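Local coordinates for amidohydrolase 3 domain-containing protein (Pyrococcus horikoshii, PDB 3IGH) that is an uncharacterised member of the amidohydrolase family, probably a metal-dependent hydrolase acting on carbon-nitrogen bonds other than peptide bonds, at residues V138-T152 with G162-I176. Numbering follows the deposited sequence. Where two conformers were deposited one is given.
With SO4 (sulfate ion), chain P.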
loop_
_atom_site.group_PDB
_atom_site.type_symbol
_atom_site.label_atom_id
_atom_site.label_comp_id
_atom_site.label_asym_id
_atom_site.label_seq_id
_atom_site.Cartn_x
_atom_site.Cartn_y
_atom_site.Cartn_z
ATOM N N VAL A 138 -13.089 -4.924 35.457
ATOM C CA VAL A 138 -12.389 -4.345 36.606
ATOM C C VAL A 138 -10.916 -4.737 36.518
ATOM O O VAL A 138 -10.578 -5.838 36.061
ATOM C CB VAL A 138 -12.967 -4.865 37.985
ATOM C CG1 VAL A 138 -12.212 -4.267 39.166
ATOM C CG2 VAL A 138 -14.450 -4.558 38.143
ATOM N N ALA A 139 -10.035 -3.836 36.958
ATOM C CA ALA A 139 -8.622 -4.144 37.085
ATOM C C ALA A 139 -8.018 -3.558 38.351
ATOM O O ALA A 139 -8.563 -2.625 38.937
ATOM C CB ALA A 139 -7.857 -3.646 35.864
ATOM N N VAL A 140 -6.893 -4.127 38.771
ATOM C CA VAL A 140 -6.120 -3.580 39.884
ATOM C C VAL A 140 -4.698 -3.328 39.397
ATOM O O VAL A 140 -4.153 -4.108 38.604
ATOM C CB VAL A 140 -6.108 -4.512 41.139
ATOM C CG1 VAL A 140 -5.528 -3.784 42.355
ATOM C CG2 VAL A 140 -7.507 -4.992 41.485
ATOM N N ALA A 141 -4.106 -2.234 39.871
ATOM C CA ALA A 141 -2.750 -1.855 39.496
ATOM C C ALA A 141 -1.911 -1.458 40.718
ATOM O O ALA A 141 -2.448 -0.916 41.687
ATOM C CB ALA A 141 -2.803 -0.711 38.478
ATOM N N ASN A 142 -0.609 -1.746 40.669
ATOM C CA ASN A 142 0.327 -1.262 41.687
ATOM C C ASN A 142 0.772 0.200 41.453
ATOM O O ASN A 142 0.340 0.836 40.477
ATOM C CB ASN A 142 1.510 -2.235 41.894
ATOM C CG ASN A 142 2.501 -2.283 40.724
ATOM O OD1 ASN A 142 2.428 -1.521 39.747
ATOM N ND2 ASN A 142 3.453 -3.205 40.837
ATOM N N ASP A 143 1.609 0.721 42.357
ATOM C CA ASP A 143 2.103 2.109 42.309
ATOM C C ASP A 143 2.752 2.482 40.979
ATOM O O ASP A 143 2.409 3.507 40.383
ATOM C CB ASP A 143 3.116 2.361 43.438
ATOM C CG ASP A 143 2.464 2.491 44.807
ATOM O OD1 ASP A 143 3.155 2.249 45.818
ATOM O OD2 ASP A 143 1.271 2.843 44.877
ATOM N N LYS A 144 3.676 1.636 40.526
ATOM C CA LYS A 144 4.442 1.883 39.303
ATOM C C LYS A 144 3.560 1.992 38.059
ATOM O O LYS A 144 3.795 2.831 37.182
ATOM C CB LYS A 144 5.478 0.782 39.100
ATOM C CG LYS A 144 6.675 0.862 40.040
ATOM C CD LYS A 144 7.727 -0.168 39.662
ATOM C CE LYS A 144 9.033 0.056 40.418
ATOM N NZ LYS A 144 8.915 -0.281 41.865
ATOM N N MET A 145 2.539 1.145 37.993
ATOM C CA MET A 145 1.624 1.151 36.867
ATOM C C MET A 145 0.727 2.374 36.940
ATOM O O MET A 145 0.433 2.995 35.915
ATOM C CB MET A 145 0.786 -0.131 36.864
ATOM C CG MET A 145 -0.070 -0.307 35.615
ATOM S SD MET A 145 0.912 -0.694 34.155
ATOM C CE MET A 145 -0.258 -0.178 32.909
ATOM N N LEU A 146 0.305 2.732 38.155
ATOM C CA LEU A 146 -0.549 3.905 38.344
ATOM C C LEU A 146 0.188 5.206 37.997
ATOM O O LEU A 146 -0.432 6.170 37.539
ATOM C CB LEU A 146 -1.100 3.962 39.773
ATOM C CG LEU A 146 -2.170 2.922 40.147
ATOM C CD1 LEU A 146 -2.584 3.078 41.613
ATOM C CD2 LEU A 146 -3.378 3.020 39.238
ATOM N N GLU A 147 1.503 5.215 38.229
ATOM C CA GLU A 147 2.360 6.328 37.820
ATOM C C GLU A 147 2.335 6.485 36.302
ATOM O O GLU A 147 2.128 7.591 35.794
ATOM C CB GLU A 147 3.797 6.114 38.308
ATOM C CG GLU A 147 4.757 7.263 37.970
ATOM C CD GLU A 147 4.339 8.595 38.592
ATOM O OE1 GLU A 147 3.914 8.603 39.768
ATOM O OE2 GLU A 147 4.447 9.633 37.904
ATOM N N LEU A 148 2.517 5.368 35.594
ATOM C CA LEU A 148 2.455 5.352 34.126
ATOM C C LEU A 148 1.093 5.768 33.585
ATOM O O LEU A 148 1.006 6.444 32.553
ATOM C CB LEU A 148 2.813 3.968 33.586
ATOM C CG LEU A 148 4.284 3.549 33.579
ATOM C CD1 LEU A 148 4.400 2.074 33.242
ATOM C CD2 LEU A 148 5.098 4.390 32.594
ATOM N N LEU A 149 0.030 5.372 34.284
ATOM C CA LEU A 149 -1.323 5.583 33.770
ATOM C C LEU A 149 -1.798 7.011 33.946
ATOM O O LEU A 149 -2.489 7.538 33.071
ATOM C CB LEU A 149 -2.327 4.615 34.412
ATOM C CG LEU A 149 -2.285 3.135 34.019
ATOM C CD1 LEU A 149 -3.281 2.345 34.875
ATOM C CD2 LEU A 149 -2.563 2.937 32.520
ATOM N N ASN A 150 -1.432 7.617 35.081
ATOM C CA ASN A 150 -1.848 8.974 35.435
ATOM C C ASN A 150 -3.336 9.209 35.165
ATOM O O ASN A 150 -3.714 10.103 34.392
ATOM C CB ASN A 150 -0.969 10.018 34.719
ATOM C CG ASN A 150 -1.081 11.404 35.340
ATOM O OD1 ASN A 150 -0.905 11.572 36.547
ATOM N ND2 ASN A 150 -1.398 12.397 34.518
ATOM N N LEU A 151 -4.166 8.371 35.785
ATOM C CA LEU A 151 -5.614 8.380 35.558
ATOM C C LEU A 151 -6.276 9.595 36.180
ATOM O O LEU A 151 -5.816 10.100 37.203
ATOM C CB LEU A 151 -6.264 7.104 36.111
ATOM C CG LEU A 151 -5.791 5.766 35.529
ATOM C CD1 LEU A 151 -6.482 4.590 36.225
ATOM C CD2 LEU A 151 -6.000 5.705 34.008
ATOM N N THR A 152 -7.352 10.057 35.543
ATOM C CA THR A 152 -8.147 11.175 36.039
ATOM C C THR A 152 -8.872 10.724 37.310
ATOM O O THR A 152 -9.474 9.647 37.319
ATOM C CB THR A 152 -9.163 11.651 34.965
ATOM O OG1 THR A 152 -8.469 11.953 33.748
ATOM C CG2 THR A 152 -9.932 12.894 35.417
ATOM N N GLY A 162 -6.306 0.676 44.532
ATOM C CA GLY A 162 -5.792 0.467 43.178
ATOM C C GLY A 162 -6.823 -0.087 42.211
ATOM O O GLY A 162 -6.464 -0.521 41.115
ATOM N N ILE A 163 -8.096 -0.051 42.611
ATOM C CA ILE A 163 -9.199 -0.632 41.833
ATOM C C ILE A 163 -9.733 0.341 40.792
ATOM O O ILE A 163 -10.127 1.467 41.114
ATOM C CB ILE A 163 -10.350 -1.136 42.746
ATOM C CG1 ILE A 163 -9.871 -2.345 43.565
ATOM C CG2 ILE A 163 -11.593 -1.494 41.921
ATOM C CD1 ILE A 163 -10.729 -2.670 44.772
ATOM N N ILE A 164 -9.736 -0.119 39.540
ATOM C CA ILE A 164 -10.093 0.681 38.384
ATOM C C ILE A 164 -11.271 -0.007 37.683
ATOM O O ILE A 164 -11.182 -1.183 37.317
ATOM C CB ILE A 164 -8.891 0.766 37.400
ATOM C CG1 ILE A 164 -7.621 1.261 38.110
ATOM C CG2 ILE A 164 -9.213 1.672 36.240
ATOM C CD1 ILE A 164 -6.329 0.853 37.417
ATOM N N LYS A 165 -12.363 0.729 37.487
ATOM C CA LYS A 165 -13.571 0.167 36.881
ATOM C C LYS A 165 -14.297 1.183 36.009
ATOM O O LYS A 165 -13.941 2.363 35.996
ATOM C CB LYS A 165 -14.517 -0.387 37.960
ATOM C CG LYS A 165 -14.991 0.640 38.989
ATOM C CD LYS A 165 -15.766 -0.026 40.123
ATOM C CE LYS A 165 -16.260 0.992 41.142
ATOM N NZ LYS A 165 -17.293 1.895 40.568
ATOM N N GLU A 166 -15.305 0.700 35.282
ATOM C CA GLU A 166 -16.183 1.520 34.437
ATOM C C GLU A 166 -15.423 2.447 33.481
ATOM O O GLU A 166 -14.624 1.965 32.669
ATOM C CB GLU A 166 -17.234 2.253 35.288
ATOM C CG GLU A 166 -18.185 1.294 36.031
ATOM C CD GLU A 166 -19.154 2.001 36.977
ATOM O OE1 GLU A 166 -19.748 3.031 36.585
ATOM O OE2 GLU A 166 -19.334 1.513 38.115
ATOM N N LYS A 167 -15.633 3.759 33.585
ATOM C CA LYS A 167 -15.004 4.681 32.641
ATOM C C LYS A 167 -13.525 4.936 32.930
ATOM O O LYS A 167 -12.787 5.333 32.029
ATOM C CB LYS A 167 -15.789 5.989 32.489
ATOM C CG LYS A 167 -15.760 6.919 33.683
ATOM C CD LYS A 167 -16.514 8.207 33.357
ATOM C CE LYS A 167 -16.763 9.051 34.597
ATOM N NZ LYS A 167 -15.502 9.596 35.180
ATOM N N SER A 168 -13.097 4.694 34.172
ATOM C CA SER A 168 -11.672 4.748 34.514
ATOM C C SER A 168 -10.896 3.593 33.879
ATOM O O SER A 168 -9.717 3.742 33.547
ATOM C CB SER A 168 -11.465 4.757 36.025
ATOM O OG SER A 168 -12.003 5.938 36.590
ATOM N N LEU A 169 -11.557 2.443 33.728
ATOM C CA LEU A 169 -10.963 1.295 33.043
ATOM C C LEU A 169 -10.877 1.554 31.548
ATOM O O LEU A 169 -9.897 1.165 30.897
ATOM C CB LEU A 169 -11.744 0.006 33.318
ATOM C CG LEU A 169 -11.085 -1.245 32.717
ATOM C CD1 LEU A 169 -9.712 -1.497 33.335
ATOM C CD2 LEU A 169 -11.968 -2.450 32.871
ATOM N N GLU A 170 -11.913 2.203 31.018
ATOM C CA GLU A 170 -11.942 2.663 29.635
ATOM C C GLU A 170 -10.769 3.619 29.386
ATOM O O GLU A 170 -10.105 3.545 28.351
ATOM C CB GLU A 170 -13.283 3.351 29.358
ATOM C CG GLU A 170 -13.493 3.874 27.937
ATOM C CD GLU A 170 -14.749 4.731 27.809
ATOM O OE1 GLU A 170 -15.695 4.546 28.607
ATOM O OE2 GLU A 170 -14.788 5.594 26.906
ATOM N N GLU A 171 -10.519 4.508 30.348
ATOM C CA GLU A 171 -9.394 5.442 30.259
ATOM C C GLU A 171 -8.068 4.687 30.327
ATOM O O GLU A 171 -7.180 4.925 29.513
ATOM C CB GLU A 171 -9.454 6.512 31.359
ATOM C CG GLU A 171 -8.354 7.573 31.251
ATOM C CD GLU A 171 -8.249 8.475 32.475
ATOM O OE1 GLU A 171 -8.503 8.008 33.608
ATOM O OE2 GLU A 171 -7.893 9.659 32.301
ATOM N N ALA A 172 -7.952 3.765 31.281
ATOM C CA ALA A 172 -6.734 2.980 31.452
ATOM C C ALA A 172 -6.378 2.186 30.197
ATOM O O ALA A 172 -5.205 2.130 29.821
ATOM C CB ALA A 172 -6.858 2.044 32.655
ATOM N N ARG A 173 -7.372 1.653 29.532
ATOM C CA ARG A 173 -7.142 0.876 28.352
ATOM C C ARG A 173 -6.665 1.740 27.217
ATOM O O ARG A 173 -5.787 1.365 26.503
ATOM C CB ARG A 173 -8.423 0.236 27.934
ATOM C CG ARG A 173 -8.702 -1.016 28.601
ATOM C CD ARG A 173 -9.360 -1.901 27.611
ATOM N NE ARG A 173 -10.432 -2.625 28.238
ATOM C CZ ARG A 173 -10.569 -3.934 28.155
ATOM N NH1 ARG A 173 -11.564 -4.526 28.780
ATOM N NH2 ARG A 173 -9.711 -4.637 27.441
ATOM N N LYS A 174 -7.289 2.891 27.066
ATOM C CA LYS A 174 -6.896 3.882 26.061
ATOM C C LYS A 174 -5.446 4.328 26.266
ATOM O O LYS A 174 -4.668 4.388 25.312
ATOM C CB LYS A 174 -7.845 5.085 26.114
ATOM C CG LYS A 174 -7.735 6.045 24.932
ATOM C CD LYS A 174 -8.785 7.152 25.037
ATOM C CE LYS A 174 -9.011 7.872 23.707
ATOM N NZ LYS A 174 -7.997 8.933 23.440
ATOM N N VAL A 175 -5.086 4.604 27.521
ATOM C CA VAL A 175 -3.735 5.042 27.881
ATOM C C VAL A 175 -2.685 3.949 27.634
ATOM O O VAL A 175 -1.601 4.218 27.098
ATOM C CB VAL A 175 -3.700 5.543 29.357
ATOM C CG1 VAL A 175 -2.279 5.729 29.848
ATOM C CG2 VAL A 175 -4.469 6.855 29.486
ATOM N N ILE A 176 -3.015 2.713 28.007
ATOM C CA ILE A 176 -2.159 1.573 27.699
ATOM C C ILE A 176 -1.951 1.461 26.184
ATOM O O ILE A 176 -0.821 1.361 25.716
ATOM C CB ILE A 176 -2.728 0.241 28.278
ATOM C CG1 ILE A 176 -2.634 0.233 29.809
ATOM C CG2 ILE A 176 -1.965 -0.972 27.722
ATOM C CD1 ILE A 176 -3.550 -0.798 30.470
HETATM S S SO4 P . -16.837 11.411 38.634
HETATM O O1 SO4 P . -16.692 10.330 37.668
HETATM O O2 SO4 P . -16.241 11.028 39.909
HETATM O O3 SO4 P . -16.158 12.605 38.137
HETATM O O4 SO4 P . -18.259 11.690 38.819
HETATM O O HOH W 1 -10.463 8.038 35.579
#
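Ile164 lies at the middle of a closely packed apolar core in which each segment contributes a strand and a helix, a compact example of two strand-helix units whose strands pair edge to edge and whose helices pack over the same face of the sheet. The strands run antiparallel, and Ala139 and Ile164 form a hydrogen-bonded pair: Ala139 N reaches Ile164 O at 2.9 Å and Ile164 N reaches Ala139 O at 2.8 Å, both nearly straight. Beyond them, Ala141 N binds Gly162 O at a more bent angle. With CG1 anti to its carbonyl carbon, Ile164 carries CD1 in among Ala141 CB and the methyls of Leu146, Leu149 and Leu151; the Leu151 side chain crosses it at about a right angle, CD1 to CD1 3.9 Å. Leu149 CD2 then bridges to the helix, 3.8 Å from Ile176 CG1, while Ala139 CB meets Leu169 CD1.

Polar contacts take over at the solvent edge. Glu171, extended with CG anti to its backbone N (chi1 -176°), grips Thr152 with both carboxylate oxygens: OE1 accepts from Thr152 N at 3.0 Å through its syn lone pair, and OE2 takes the hydroxyl OG1 at 2.8 Å, 22° out of the carboxylate plane. A water links OE1, Ser168 OG and Thr152 O. Farther out, Lys167 NZ holds a sulfate, probably from the crystallisation liquor.

On the Ala139 and Ile164 face, Phe130 of strand 129-133 and Phe157 of strand 157-158 extend the core; strand 138-141 lies between strands 129-133 and 163-165 in a mixed sheet, and helices 143-149 and 166-176 run at about 80° to each other.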